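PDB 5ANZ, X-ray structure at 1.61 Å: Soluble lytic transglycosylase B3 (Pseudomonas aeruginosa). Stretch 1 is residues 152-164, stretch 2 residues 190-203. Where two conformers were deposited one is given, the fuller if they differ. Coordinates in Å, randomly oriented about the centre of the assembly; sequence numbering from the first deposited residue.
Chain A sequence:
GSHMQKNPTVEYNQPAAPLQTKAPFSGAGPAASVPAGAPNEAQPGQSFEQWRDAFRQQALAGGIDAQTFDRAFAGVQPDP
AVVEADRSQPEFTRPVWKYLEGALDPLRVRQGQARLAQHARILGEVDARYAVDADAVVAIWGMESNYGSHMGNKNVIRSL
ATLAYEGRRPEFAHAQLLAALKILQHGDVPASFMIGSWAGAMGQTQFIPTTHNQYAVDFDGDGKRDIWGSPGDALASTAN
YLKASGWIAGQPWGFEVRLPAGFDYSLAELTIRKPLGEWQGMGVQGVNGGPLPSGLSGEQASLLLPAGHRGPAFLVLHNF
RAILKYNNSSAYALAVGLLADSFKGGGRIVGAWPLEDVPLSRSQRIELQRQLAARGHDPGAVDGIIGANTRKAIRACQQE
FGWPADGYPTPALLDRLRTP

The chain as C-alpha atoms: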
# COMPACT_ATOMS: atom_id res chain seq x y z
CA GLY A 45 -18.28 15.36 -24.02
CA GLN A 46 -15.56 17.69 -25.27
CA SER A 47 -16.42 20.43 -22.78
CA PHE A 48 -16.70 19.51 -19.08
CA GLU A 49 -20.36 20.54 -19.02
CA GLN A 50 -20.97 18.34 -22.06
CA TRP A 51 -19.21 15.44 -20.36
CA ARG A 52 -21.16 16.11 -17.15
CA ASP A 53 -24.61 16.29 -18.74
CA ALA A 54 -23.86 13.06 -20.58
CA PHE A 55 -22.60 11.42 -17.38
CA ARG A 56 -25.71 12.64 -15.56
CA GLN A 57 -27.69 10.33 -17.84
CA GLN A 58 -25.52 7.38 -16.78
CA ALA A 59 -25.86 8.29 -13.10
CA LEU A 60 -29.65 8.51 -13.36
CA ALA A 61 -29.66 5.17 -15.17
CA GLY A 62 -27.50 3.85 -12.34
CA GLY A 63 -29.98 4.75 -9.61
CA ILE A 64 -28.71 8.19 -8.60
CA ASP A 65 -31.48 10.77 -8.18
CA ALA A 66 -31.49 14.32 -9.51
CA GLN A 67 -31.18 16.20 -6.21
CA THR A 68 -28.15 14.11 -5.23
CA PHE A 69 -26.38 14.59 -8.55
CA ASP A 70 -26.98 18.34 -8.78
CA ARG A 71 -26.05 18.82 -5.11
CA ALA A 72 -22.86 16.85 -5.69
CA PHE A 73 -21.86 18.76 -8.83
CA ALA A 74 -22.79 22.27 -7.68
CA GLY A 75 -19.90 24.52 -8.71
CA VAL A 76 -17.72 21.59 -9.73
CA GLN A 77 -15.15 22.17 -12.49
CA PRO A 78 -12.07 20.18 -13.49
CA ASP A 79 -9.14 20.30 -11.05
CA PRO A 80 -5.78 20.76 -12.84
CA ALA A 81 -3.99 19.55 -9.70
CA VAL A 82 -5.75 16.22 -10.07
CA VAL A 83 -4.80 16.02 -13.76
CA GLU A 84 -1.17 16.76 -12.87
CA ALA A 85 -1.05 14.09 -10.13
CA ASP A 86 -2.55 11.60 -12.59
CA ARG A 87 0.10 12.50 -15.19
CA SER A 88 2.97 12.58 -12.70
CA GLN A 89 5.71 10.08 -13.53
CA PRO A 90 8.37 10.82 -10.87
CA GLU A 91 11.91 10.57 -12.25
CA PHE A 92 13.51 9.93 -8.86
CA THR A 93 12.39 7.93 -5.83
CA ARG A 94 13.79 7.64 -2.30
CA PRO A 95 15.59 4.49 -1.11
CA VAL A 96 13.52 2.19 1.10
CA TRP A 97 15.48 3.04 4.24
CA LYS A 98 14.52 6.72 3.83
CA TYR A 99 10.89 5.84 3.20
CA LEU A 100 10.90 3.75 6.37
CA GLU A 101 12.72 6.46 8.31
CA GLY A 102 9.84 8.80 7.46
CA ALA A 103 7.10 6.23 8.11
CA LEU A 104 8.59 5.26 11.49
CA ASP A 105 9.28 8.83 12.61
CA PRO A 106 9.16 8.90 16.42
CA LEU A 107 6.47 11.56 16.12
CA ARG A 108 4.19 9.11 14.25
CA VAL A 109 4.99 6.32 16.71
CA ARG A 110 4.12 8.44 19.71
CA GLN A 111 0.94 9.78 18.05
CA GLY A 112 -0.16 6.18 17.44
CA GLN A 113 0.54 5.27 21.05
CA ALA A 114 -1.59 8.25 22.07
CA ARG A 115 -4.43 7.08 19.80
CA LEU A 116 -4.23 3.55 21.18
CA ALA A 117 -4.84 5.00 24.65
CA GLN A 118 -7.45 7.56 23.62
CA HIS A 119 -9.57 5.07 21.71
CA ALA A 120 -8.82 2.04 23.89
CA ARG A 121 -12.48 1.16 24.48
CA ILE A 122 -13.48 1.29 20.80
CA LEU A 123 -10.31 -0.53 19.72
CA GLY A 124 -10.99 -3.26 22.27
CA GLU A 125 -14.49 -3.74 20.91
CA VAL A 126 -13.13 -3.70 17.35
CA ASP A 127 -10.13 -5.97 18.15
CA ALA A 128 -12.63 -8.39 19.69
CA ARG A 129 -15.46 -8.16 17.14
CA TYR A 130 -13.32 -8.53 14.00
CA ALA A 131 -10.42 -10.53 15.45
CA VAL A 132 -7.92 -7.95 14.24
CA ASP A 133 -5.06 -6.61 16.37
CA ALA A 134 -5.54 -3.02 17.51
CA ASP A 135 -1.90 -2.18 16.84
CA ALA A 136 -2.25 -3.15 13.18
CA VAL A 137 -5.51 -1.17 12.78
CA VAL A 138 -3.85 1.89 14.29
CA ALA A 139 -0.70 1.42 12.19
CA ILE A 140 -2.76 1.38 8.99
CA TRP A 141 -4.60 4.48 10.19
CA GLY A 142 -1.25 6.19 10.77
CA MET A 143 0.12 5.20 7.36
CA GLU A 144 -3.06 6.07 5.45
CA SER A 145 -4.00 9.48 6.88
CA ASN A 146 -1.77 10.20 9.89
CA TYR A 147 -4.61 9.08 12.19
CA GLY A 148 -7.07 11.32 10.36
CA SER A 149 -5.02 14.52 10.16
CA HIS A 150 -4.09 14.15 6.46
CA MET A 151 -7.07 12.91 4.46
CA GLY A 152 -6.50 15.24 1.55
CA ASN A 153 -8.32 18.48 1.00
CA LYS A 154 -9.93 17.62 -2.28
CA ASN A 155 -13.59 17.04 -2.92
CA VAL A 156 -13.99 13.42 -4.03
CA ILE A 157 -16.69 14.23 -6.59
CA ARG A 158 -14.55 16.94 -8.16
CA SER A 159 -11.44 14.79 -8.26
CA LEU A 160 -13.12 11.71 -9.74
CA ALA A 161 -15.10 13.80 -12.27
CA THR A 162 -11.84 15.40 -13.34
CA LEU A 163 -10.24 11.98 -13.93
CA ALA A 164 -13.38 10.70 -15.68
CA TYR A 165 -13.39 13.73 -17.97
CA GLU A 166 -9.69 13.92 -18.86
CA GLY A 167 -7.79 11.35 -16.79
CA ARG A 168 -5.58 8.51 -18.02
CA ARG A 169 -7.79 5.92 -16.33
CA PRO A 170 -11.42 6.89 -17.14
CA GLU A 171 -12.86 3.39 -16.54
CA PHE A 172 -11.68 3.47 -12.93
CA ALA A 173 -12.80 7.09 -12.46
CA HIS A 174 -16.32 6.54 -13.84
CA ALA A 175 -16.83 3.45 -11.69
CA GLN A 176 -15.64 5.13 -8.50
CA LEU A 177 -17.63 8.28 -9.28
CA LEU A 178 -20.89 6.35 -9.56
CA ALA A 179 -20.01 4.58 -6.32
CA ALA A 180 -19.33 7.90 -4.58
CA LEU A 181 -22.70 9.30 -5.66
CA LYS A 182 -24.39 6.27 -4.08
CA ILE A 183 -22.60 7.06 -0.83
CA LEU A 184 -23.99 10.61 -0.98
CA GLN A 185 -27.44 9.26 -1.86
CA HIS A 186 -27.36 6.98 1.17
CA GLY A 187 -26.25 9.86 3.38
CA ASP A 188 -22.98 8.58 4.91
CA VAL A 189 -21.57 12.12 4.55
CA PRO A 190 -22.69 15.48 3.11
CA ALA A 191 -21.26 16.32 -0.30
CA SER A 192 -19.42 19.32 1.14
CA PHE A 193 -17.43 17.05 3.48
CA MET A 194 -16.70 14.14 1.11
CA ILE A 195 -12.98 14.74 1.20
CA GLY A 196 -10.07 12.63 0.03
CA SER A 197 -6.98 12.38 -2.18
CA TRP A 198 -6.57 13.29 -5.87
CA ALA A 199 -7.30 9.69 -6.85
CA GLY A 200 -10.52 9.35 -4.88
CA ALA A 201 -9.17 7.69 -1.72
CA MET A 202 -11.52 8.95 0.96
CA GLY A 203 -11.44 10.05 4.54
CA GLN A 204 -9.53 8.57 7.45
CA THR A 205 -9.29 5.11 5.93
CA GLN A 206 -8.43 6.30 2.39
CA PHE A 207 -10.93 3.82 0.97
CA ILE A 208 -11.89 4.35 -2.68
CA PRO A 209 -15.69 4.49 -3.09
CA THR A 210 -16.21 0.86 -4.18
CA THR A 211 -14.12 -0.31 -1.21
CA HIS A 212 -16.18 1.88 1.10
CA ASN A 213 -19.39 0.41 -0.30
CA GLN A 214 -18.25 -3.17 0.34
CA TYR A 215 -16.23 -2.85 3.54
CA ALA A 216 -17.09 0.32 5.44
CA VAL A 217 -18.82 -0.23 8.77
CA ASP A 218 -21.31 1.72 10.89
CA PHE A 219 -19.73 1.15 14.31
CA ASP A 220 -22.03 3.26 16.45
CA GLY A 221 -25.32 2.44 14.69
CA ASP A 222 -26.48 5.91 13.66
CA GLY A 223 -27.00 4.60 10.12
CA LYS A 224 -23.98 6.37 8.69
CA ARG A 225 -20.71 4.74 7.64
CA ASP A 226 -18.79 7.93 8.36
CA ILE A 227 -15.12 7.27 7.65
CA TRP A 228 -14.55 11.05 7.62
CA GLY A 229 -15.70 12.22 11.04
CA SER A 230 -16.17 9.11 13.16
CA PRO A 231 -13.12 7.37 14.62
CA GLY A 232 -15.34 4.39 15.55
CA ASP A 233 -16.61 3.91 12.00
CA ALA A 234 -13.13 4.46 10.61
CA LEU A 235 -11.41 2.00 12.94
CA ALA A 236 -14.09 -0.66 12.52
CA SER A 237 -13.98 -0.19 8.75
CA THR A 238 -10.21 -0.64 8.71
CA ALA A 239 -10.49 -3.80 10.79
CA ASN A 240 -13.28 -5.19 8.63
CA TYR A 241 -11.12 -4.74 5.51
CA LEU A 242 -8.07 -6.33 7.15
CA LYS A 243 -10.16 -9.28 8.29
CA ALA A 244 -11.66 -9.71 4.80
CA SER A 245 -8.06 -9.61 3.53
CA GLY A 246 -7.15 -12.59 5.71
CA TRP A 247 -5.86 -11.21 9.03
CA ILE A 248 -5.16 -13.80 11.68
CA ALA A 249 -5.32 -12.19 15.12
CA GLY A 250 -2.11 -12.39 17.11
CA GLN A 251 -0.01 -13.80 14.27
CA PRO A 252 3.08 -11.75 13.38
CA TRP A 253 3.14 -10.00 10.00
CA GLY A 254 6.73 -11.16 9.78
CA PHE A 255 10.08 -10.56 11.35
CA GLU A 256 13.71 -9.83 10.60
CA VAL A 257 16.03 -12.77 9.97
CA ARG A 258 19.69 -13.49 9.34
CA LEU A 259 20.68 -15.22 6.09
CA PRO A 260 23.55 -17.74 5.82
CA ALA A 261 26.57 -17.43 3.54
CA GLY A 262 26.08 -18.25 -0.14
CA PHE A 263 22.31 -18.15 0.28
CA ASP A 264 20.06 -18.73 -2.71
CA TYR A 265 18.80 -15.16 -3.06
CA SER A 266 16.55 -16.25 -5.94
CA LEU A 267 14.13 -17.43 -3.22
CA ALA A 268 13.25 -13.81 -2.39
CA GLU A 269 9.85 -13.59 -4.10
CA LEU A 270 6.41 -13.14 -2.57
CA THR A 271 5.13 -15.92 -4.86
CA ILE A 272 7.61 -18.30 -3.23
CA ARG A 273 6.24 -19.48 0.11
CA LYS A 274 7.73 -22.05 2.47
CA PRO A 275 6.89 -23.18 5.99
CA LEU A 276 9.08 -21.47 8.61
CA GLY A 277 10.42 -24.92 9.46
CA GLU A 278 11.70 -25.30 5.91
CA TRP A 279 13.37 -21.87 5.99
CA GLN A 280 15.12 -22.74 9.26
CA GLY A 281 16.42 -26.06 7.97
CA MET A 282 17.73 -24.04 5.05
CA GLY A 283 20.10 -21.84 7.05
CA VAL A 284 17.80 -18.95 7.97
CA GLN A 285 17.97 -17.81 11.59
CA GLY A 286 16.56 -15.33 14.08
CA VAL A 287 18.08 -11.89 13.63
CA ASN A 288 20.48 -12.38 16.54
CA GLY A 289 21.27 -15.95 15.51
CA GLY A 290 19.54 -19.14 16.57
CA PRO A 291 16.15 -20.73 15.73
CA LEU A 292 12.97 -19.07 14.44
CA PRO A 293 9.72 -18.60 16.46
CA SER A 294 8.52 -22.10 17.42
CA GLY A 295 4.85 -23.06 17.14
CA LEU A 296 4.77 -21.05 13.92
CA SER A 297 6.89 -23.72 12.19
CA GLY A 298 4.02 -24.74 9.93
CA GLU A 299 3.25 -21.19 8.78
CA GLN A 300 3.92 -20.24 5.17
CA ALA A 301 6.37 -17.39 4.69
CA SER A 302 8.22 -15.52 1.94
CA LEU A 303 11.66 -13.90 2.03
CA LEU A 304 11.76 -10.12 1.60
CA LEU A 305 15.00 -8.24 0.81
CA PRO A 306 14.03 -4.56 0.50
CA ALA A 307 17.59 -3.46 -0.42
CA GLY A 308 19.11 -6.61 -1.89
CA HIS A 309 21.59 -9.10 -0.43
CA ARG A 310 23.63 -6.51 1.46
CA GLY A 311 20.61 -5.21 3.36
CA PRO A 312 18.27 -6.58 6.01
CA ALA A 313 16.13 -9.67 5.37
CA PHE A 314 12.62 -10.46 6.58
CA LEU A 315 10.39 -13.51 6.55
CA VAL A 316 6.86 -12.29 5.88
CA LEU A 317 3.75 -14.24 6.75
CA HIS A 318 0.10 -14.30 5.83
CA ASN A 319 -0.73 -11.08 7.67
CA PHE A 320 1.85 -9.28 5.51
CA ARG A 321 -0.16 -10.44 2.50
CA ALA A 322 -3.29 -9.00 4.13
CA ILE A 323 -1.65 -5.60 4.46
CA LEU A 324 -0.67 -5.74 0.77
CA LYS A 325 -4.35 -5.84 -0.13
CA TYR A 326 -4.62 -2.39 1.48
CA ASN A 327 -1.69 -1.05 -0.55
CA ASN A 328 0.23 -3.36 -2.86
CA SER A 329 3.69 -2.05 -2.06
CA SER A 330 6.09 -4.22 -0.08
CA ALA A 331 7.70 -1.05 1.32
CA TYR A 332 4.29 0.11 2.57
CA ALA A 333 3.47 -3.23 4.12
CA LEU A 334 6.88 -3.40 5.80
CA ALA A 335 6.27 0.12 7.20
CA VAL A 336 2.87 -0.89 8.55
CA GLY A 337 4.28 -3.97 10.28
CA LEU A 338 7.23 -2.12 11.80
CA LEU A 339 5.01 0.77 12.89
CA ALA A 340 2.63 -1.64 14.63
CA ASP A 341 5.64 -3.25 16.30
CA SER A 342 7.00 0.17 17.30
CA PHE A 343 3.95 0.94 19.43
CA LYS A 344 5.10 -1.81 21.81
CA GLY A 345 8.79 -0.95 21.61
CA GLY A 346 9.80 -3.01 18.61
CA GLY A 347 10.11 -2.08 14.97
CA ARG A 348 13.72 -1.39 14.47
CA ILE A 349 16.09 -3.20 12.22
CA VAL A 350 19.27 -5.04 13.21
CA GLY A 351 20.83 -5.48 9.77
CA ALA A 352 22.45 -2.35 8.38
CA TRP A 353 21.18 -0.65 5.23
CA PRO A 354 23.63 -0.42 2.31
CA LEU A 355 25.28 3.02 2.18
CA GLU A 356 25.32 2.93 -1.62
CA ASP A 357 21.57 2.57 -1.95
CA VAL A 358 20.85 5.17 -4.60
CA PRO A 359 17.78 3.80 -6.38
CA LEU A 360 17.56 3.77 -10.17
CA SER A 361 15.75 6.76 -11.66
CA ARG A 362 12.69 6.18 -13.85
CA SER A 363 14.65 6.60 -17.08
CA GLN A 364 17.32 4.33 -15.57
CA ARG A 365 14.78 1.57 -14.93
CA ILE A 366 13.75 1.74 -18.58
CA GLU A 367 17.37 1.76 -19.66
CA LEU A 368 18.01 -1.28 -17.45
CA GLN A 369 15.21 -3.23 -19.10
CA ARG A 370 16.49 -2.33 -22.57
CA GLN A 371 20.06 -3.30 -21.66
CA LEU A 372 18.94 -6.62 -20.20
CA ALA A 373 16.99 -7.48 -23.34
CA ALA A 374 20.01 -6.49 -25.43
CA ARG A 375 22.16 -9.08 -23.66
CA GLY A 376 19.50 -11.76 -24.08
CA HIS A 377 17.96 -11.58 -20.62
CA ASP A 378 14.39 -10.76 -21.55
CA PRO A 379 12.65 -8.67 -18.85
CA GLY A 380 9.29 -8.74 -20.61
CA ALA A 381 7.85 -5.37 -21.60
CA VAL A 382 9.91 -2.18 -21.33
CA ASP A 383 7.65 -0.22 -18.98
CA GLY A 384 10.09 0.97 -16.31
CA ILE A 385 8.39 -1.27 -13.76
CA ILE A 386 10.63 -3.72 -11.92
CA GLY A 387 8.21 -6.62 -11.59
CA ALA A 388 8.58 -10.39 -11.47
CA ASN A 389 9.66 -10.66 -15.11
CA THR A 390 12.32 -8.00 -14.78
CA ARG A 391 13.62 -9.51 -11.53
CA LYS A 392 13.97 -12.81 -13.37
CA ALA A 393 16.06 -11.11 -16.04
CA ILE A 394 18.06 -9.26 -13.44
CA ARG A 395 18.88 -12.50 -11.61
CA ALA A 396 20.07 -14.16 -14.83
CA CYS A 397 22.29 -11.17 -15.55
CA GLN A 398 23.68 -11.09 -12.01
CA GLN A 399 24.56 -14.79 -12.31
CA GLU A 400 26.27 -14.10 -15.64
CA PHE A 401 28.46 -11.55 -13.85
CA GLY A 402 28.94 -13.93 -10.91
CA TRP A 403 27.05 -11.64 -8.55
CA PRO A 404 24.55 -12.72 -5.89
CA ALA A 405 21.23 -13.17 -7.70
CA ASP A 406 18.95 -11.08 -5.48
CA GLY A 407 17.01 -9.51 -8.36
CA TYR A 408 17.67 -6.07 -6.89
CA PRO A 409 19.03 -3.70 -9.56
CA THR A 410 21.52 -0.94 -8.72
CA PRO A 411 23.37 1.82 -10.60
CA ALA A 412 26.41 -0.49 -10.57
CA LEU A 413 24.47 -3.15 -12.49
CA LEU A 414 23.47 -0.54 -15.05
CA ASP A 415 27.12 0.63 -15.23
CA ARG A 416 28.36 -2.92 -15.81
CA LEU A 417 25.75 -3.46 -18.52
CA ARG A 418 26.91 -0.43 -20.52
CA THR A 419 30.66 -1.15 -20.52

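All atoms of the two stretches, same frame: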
# COMPACT_ATOMS: atom_id res chain seq x y z
N GLY A 152 -6.36 14.49 2.78
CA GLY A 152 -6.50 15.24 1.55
C GLY A 152 -7.45 16.38 1.84
O GLY A 152 -8.13 16.41 2.87
N ASN A 153 -7.44 17.34 0.93
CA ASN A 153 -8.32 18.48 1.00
C ASN A 153 -8.89 18.67 -0.38
O ASN A 153 -8.96 19.79 -0.89
CB ASN A 153 -7.58 19.73 1.47
CG ASN A 153 -6.43 20.11 0.55
OD1 ASN A 153 -5.77 19.25 -0.02
ND2 ASN A 153 -6.19 21.41 0.41
N LYS A 154 -9.26 17.56 -1.01
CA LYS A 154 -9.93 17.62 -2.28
C LYS A 154 -11.29 16.96 -2.21
O LYS A 154 -11.45 15.90 -1.62
CB LYS A 154 -9.05 16.96 -3.36
CG LYS A 154 -7.76 17.72 -3.62
CD LYS A 154 -6.99 17.13 -4.80
CE LYS A 154 -5.81 18.01 -5.21
NZ LYS A 154 -4.81 18.14 -4.12
N ASN A 155 -12.27 17.60 -2.83
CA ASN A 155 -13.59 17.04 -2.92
C ASN A 155 -13.60 15.83 -3.84
O ASN A 155 -13.16 15.92 -5.00
CB ASN A 155 -14.59 18.08 -3.43
CG ASN A 155 -16.00 17.54 -3.42
OD1 ASN A 155 -16.43 16.90 -4.38
ND2 ASN A 155 -16.71 17.74 -2.31
N VAL A 156 -14.07 14.70 -3.31
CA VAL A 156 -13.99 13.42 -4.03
C VAL A 156 -14.76 13.47 -5.34
O VAL A 156 -14.29 12.92 -6.35
CB VAL A 156 -14.54 12.28 -3.14
CG1 VAL A 156 -14.74 11.00 -3.94
CG2 VAL A 156 -13.57 12.06 -1.97
N ILE A 157 -15.91 14.15 -5.34
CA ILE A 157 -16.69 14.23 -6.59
C ILE A 157 -15.92 15.02 -7.64
O ILE A 157 -15.83 14.63 -8.81
CB ILE A 157 -18.07 14.86 -6.38
CG1 ILE A 157 -18.86 14.04 -5.35
CG2 ILE A 157 -18.81 14.98 -7.72
CD1 ILE A 157 -19.14 12.60 -5.75
N ARG A 158 -15.32 16.13 -7.23
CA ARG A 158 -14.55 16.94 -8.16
C ARG A 158 -13.36 16.17 -8.71
O ARG A 158 -13.09 16.19 -9.91
CB ARG A 158 -14.07 18.23 -7.50
CG ARG A 158 -13.42 19.16 -8.51
CD ARG A 158 -12.92 20.45 -7.87
NE ARG A 158 -12.39 21.36 -8.88
CZ ARG A 158 -11.83 22.54 -8.61
NH1 ARG A 158 -11.74 22.96 -7.35
NH2 ARG A 158 -11.36 23.29 -9.60
N SER A 159 -12.64 15.49 -7.83
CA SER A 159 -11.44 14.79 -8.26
C SER A 159 -11.77 13.65 -9.22
O SER A 159 -11.14 13.52 -10.27
CB SER A 159 -10.67 14.25 -7.05
OG SER A 159 -10.26 15.33 -6.22
N LEU A 160 -12.77 12.83 -8.87
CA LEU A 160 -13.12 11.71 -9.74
C LEU A 160 -13.77 12.16 -11.06
O LEU A 160 -13.57 11.52 -12.09
CB LEU A 160 -14.03 10.73 -9.02
CG LEU A 160 -13.33 9.95 -7.88
CD1 LEU A 160 -14.34 9.12 -7.10
CD2 LEU A 160 -12.21 9.08 -8.43
N ALA A 161 -14.55 13.25 -11.03
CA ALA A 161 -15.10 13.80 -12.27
C ALA A 161 -14.00 14.30 -13.18
O ALA A 161 -14.06 14.13 -14.40
CB ALA A 161 -16.10 14.93 -11.95
N THR A 162 -12.99 14.93 -12.58
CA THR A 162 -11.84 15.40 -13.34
C THR A 162 -11.18 14.23 -14.06
O THR A 162 -10.96 14.29 -15.27
CB THR A 162 -10.81 16.11 -12.44
OG1 THR A 162 -11.41 17.30 -11.90
CG2 THR A 162 -9.58 16.48 -13.25
N LEU A 163 -10.88 13.16 -13.32
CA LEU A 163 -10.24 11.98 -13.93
C LEU A 163 -11.14 11.30 -14.97
O LEU A 163 -10.65 10.81 -15.98
CB LEU A 163 -9.86 10.98 -12.84
CG LEU A 163 -8.82 11.47 -11.84
CD1 LEU A 163 -8.63 10.43 -10.75
CD2 LEU A 163 -7.50 11.75 -12.54
N ALA A 164 -12.44 11.26 -14.71
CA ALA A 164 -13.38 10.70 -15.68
C ALA A 164 -13.36 11.50 -16.98
O ALA A 164 -13.36 10.95 -18.09
CB ALA A 164 -14.79 10.64 -15.10
N PRO A 190 -22.24 14.43 4.04
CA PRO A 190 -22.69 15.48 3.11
C PRO A 190 -21.66 15.71 2.01
O PRO A 190 -20.46 15.55 2.24
CB PRO A 190 -22.82 16.72 4.01
CG PRO A 190 -22.88 16.19 5.42
CD PRO A 190 -22.03 14.94 5.40
N ALA A 191 -22.14 16.08 0.83
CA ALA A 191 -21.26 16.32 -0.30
C ALA A 191 -20.12 17.30 0.03
O ALA A 191 -18.97 17.07 -0.36
CB ALA A 191 -22.08 16.84 -1.47
N SER A 192 -20.44 18.35 0.78
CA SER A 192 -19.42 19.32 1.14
C SER A 192 -18.25 18.72 1.91
O SER A 192 -17.15 19.28 1.87
CB SER A 192 -20.01 20.45 1.98
OG SER A 192 -20.91 21.23 1.20
N PHE A 193 -18.48 17.63 2.63
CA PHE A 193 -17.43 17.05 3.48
C PHE A 193 -16.89 15.72 2.94
O PHE A 193 -16.16 15.01 3.64
CB PHE A 193 -17.95 16.86 4.92
CG PHE A 193 -18.43 18.15 5.54
CD1 PHE A 193 -17.63 19.27 5.56
CD2 PHE A 193 -19.71 18.23 6.08
CE1 PHE A 193 -18.08 20.46 6.12
CE2 PHE A 193 -20.15 19.41 6.64
CZ PHE A 193 -19.34 20.52 6.65
N MET A 194 -17.23 15.38 1.70
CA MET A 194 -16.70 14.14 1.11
C MET A 194 -15.31 14.39 0.56
O MET A 194 -15.12 14.67 -0.63
CB MET A 194 -17.61 13.60 0.01
CG MET A 194 -17.21 12.21 -0.40
SD MET A 194 -18.24 11.65 -1.76
CE MET A 194 -18.72 10.07 -1.15
N ILE A 195 -14.34 14.32 1.47
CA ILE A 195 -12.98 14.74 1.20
C ILE A 195 -12.08 13.52 1.02
O ILE A 195 -12.32 12.45 1.59
CB ILE A 195 -12.43 15.62 2.34
CG1 ILE A 195 -13.29 16.86 2.51
CG2 ILE A 195 -10.99 16.00 2.06
CD1 ILE A 195 -13.46 17.61 1.25
N GLY A 196 -11.04 13.69 0.22
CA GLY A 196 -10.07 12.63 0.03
C GLY A 196 -8.91 13.08 -0.86
O GLY A 196 -8.69 14.28 -1.09
N SER A 197 -8.15 12.10 -1.34
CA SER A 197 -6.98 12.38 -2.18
C SER A 197 -7.34 12.62 -3.64
O SER A 197 -8.49 12.41 -4.05
CB SER A 197 -6.00 11.20 -2.09
OG SER A 197 -6.45 10.18 -2.98
N TRP A 198 -6.35 13.00 -4.45
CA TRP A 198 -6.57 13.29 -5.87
C TRP A 198 -7.14 12.10 -6.64
O TRP A 198 -7.79 12.28 -7.67
CB TRP A 198 -5.28 13.74 -6.54
CG TRP A 198 -4.24 12.67 -6.65
CD1 TRP A 198 -3.25 12.39 -5.76
CD2 TRP A 198 -4.11 11.72 -7.71
NE1 TRP A 198 -2.49 11.33 -6.21
CE2 TRP A 198 -3.00 10.91 -7.40
CE3 TRP A 198 -4.81 11.50 -8.90
CZ2 TRP A 198 -2.59 9.87 -8.24
CZ3 TRP A 198 -4.39 10.47 -9.73
CH2 TRP A 198 -3.29 9.67 -9.40
N ALA A 199 -6.89 10.89 -6.14
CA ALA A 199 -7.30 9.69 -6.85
C ALA A 199 -8.58 9.09 -6.29
O ALA A 199 -8.96 7.98 -6.64
CB ALA A 199 -6.18 8.65 -6.80
N GLY A 200 -9.25 9.82 -5.40
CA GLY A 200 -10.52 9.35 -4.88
C GLY A 200 -10.46 8.51 -3.62
O GLY A 200 -11.48 7.99 -3.18
N ALA A 201 -9.28 8.38 -3.01
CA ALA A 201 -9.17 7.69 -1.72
C ALA A 201 -9.73 8.58 -0.62
O ALA A 201 -9.30 9.73 -0.48
CB ALA A 201 -7.70 7.33 -1.42
N MET A 202 -10.66 8.07 0.16
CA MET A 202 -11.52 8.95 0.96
C MET A 202 -11.24 8.88 2.45
O MET A 202 -11.03 7.80 3.02
CB MET A 202 -13.00 8.61 0.73
CG MET A 202 -13.37 8.54 -0.72
SD MET A 202 -15.15 8.27 -0.89
CE MET A 202 -15.39 6.76 0.04
N GLY A 203 -11.29 10.03 3.10
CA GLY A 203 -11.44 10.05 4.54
C GLY A 203 -10.28 9.47 5.33
O GLY A 203 -9.15 9.47 4.87
O HOH W 1 -10.74 13.93 -3.79
O HOH W 2 -15.71 19.73 -0.43

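The two stretches meet through a short antiparallel strand pairing that leads directly into a helix, and together they bury 730 Å² of surface. Lys154 and Gly196 form the hydrogen-bonded pair: Gly196 N donates to Lys154 O at 2.9 Å, while the return bond from Lys154 N to Gly196 O, at 3.3 Å, is weak. The next pair, Asn155 and Ile195, is of the non-hydrogen-bonded type, with CA atoms 4.8 Å apart. The ladder is then extended by Val156 N, which donates almost linearly to Met194 O at 2.9 Å, so the first residue of the helix remains tied to the opposing backbone. Two CA-H...O contacts supplement these bonds, from Ile195 CA to Lys154 O (3.4 Å) and from Gly152 CA to Gly196 O (3.6 Å).

Asn155 joins strand to helix. Its OD1 caps the helix, accepting from Arg158 N at 3.2 Å and, weakly, from Ile157 N at 3.0 Å, and so satisfies amides that have no preceding helical turn to supply carbonyls. The other end of the same amide group faces stretch 2, where ND2 makes a weak hydrogen bond to Ala191 O (3.1 Å). A water extends this link, accepting from Asn155 ND2 at 2.9 Å and donating to Ser192 O at 2.8 Å. A second water donates to Ser197 O (2.7 Å) and weakly to Lys154 O (3.0 Å), and is also hydrogen-bonded to Ser159 OG (2.8 Å), bridging strand, helix and turn.

Apolar packing centres on Val156, whose CB meets Met194 CG at 3.8 Å and whose CG2 lies 3.7 Å from Met202 CG. Ile157 CD1 adds a looser contact with Met194 SD at 4.2 Å. Further along the helix, Leu163 CD1 approaches the Trp198 ring obliquely, 4.4 Å from CZ3, and sits 3.7 Å from Trp198 O, a carbonyl buried without a polar partner. The aliphatic chain of Lys154 also reaches this residue, with its CD 4.2 Å from Trp198 CB.

Close backbone approach depends on glycine. The type I turn from Ser197 to Gly200 is closed by Gly200 N donating to Ser197 O (3.0 Å), and Ser197 OG braces it by accepting from Ala199 N (3.3 Å). Leu160 CD2 packs 3.9 Å from Gly200 CA; an ideal CB there would clash with that methyl at 2.7 Å. At Gly152, an ideal CB would fall 2.3 Å from Gly196 O. At Gly196, an ideal CB would be tight against Val156 CG2, at 3.2 Å, and would clash with Ala201 O.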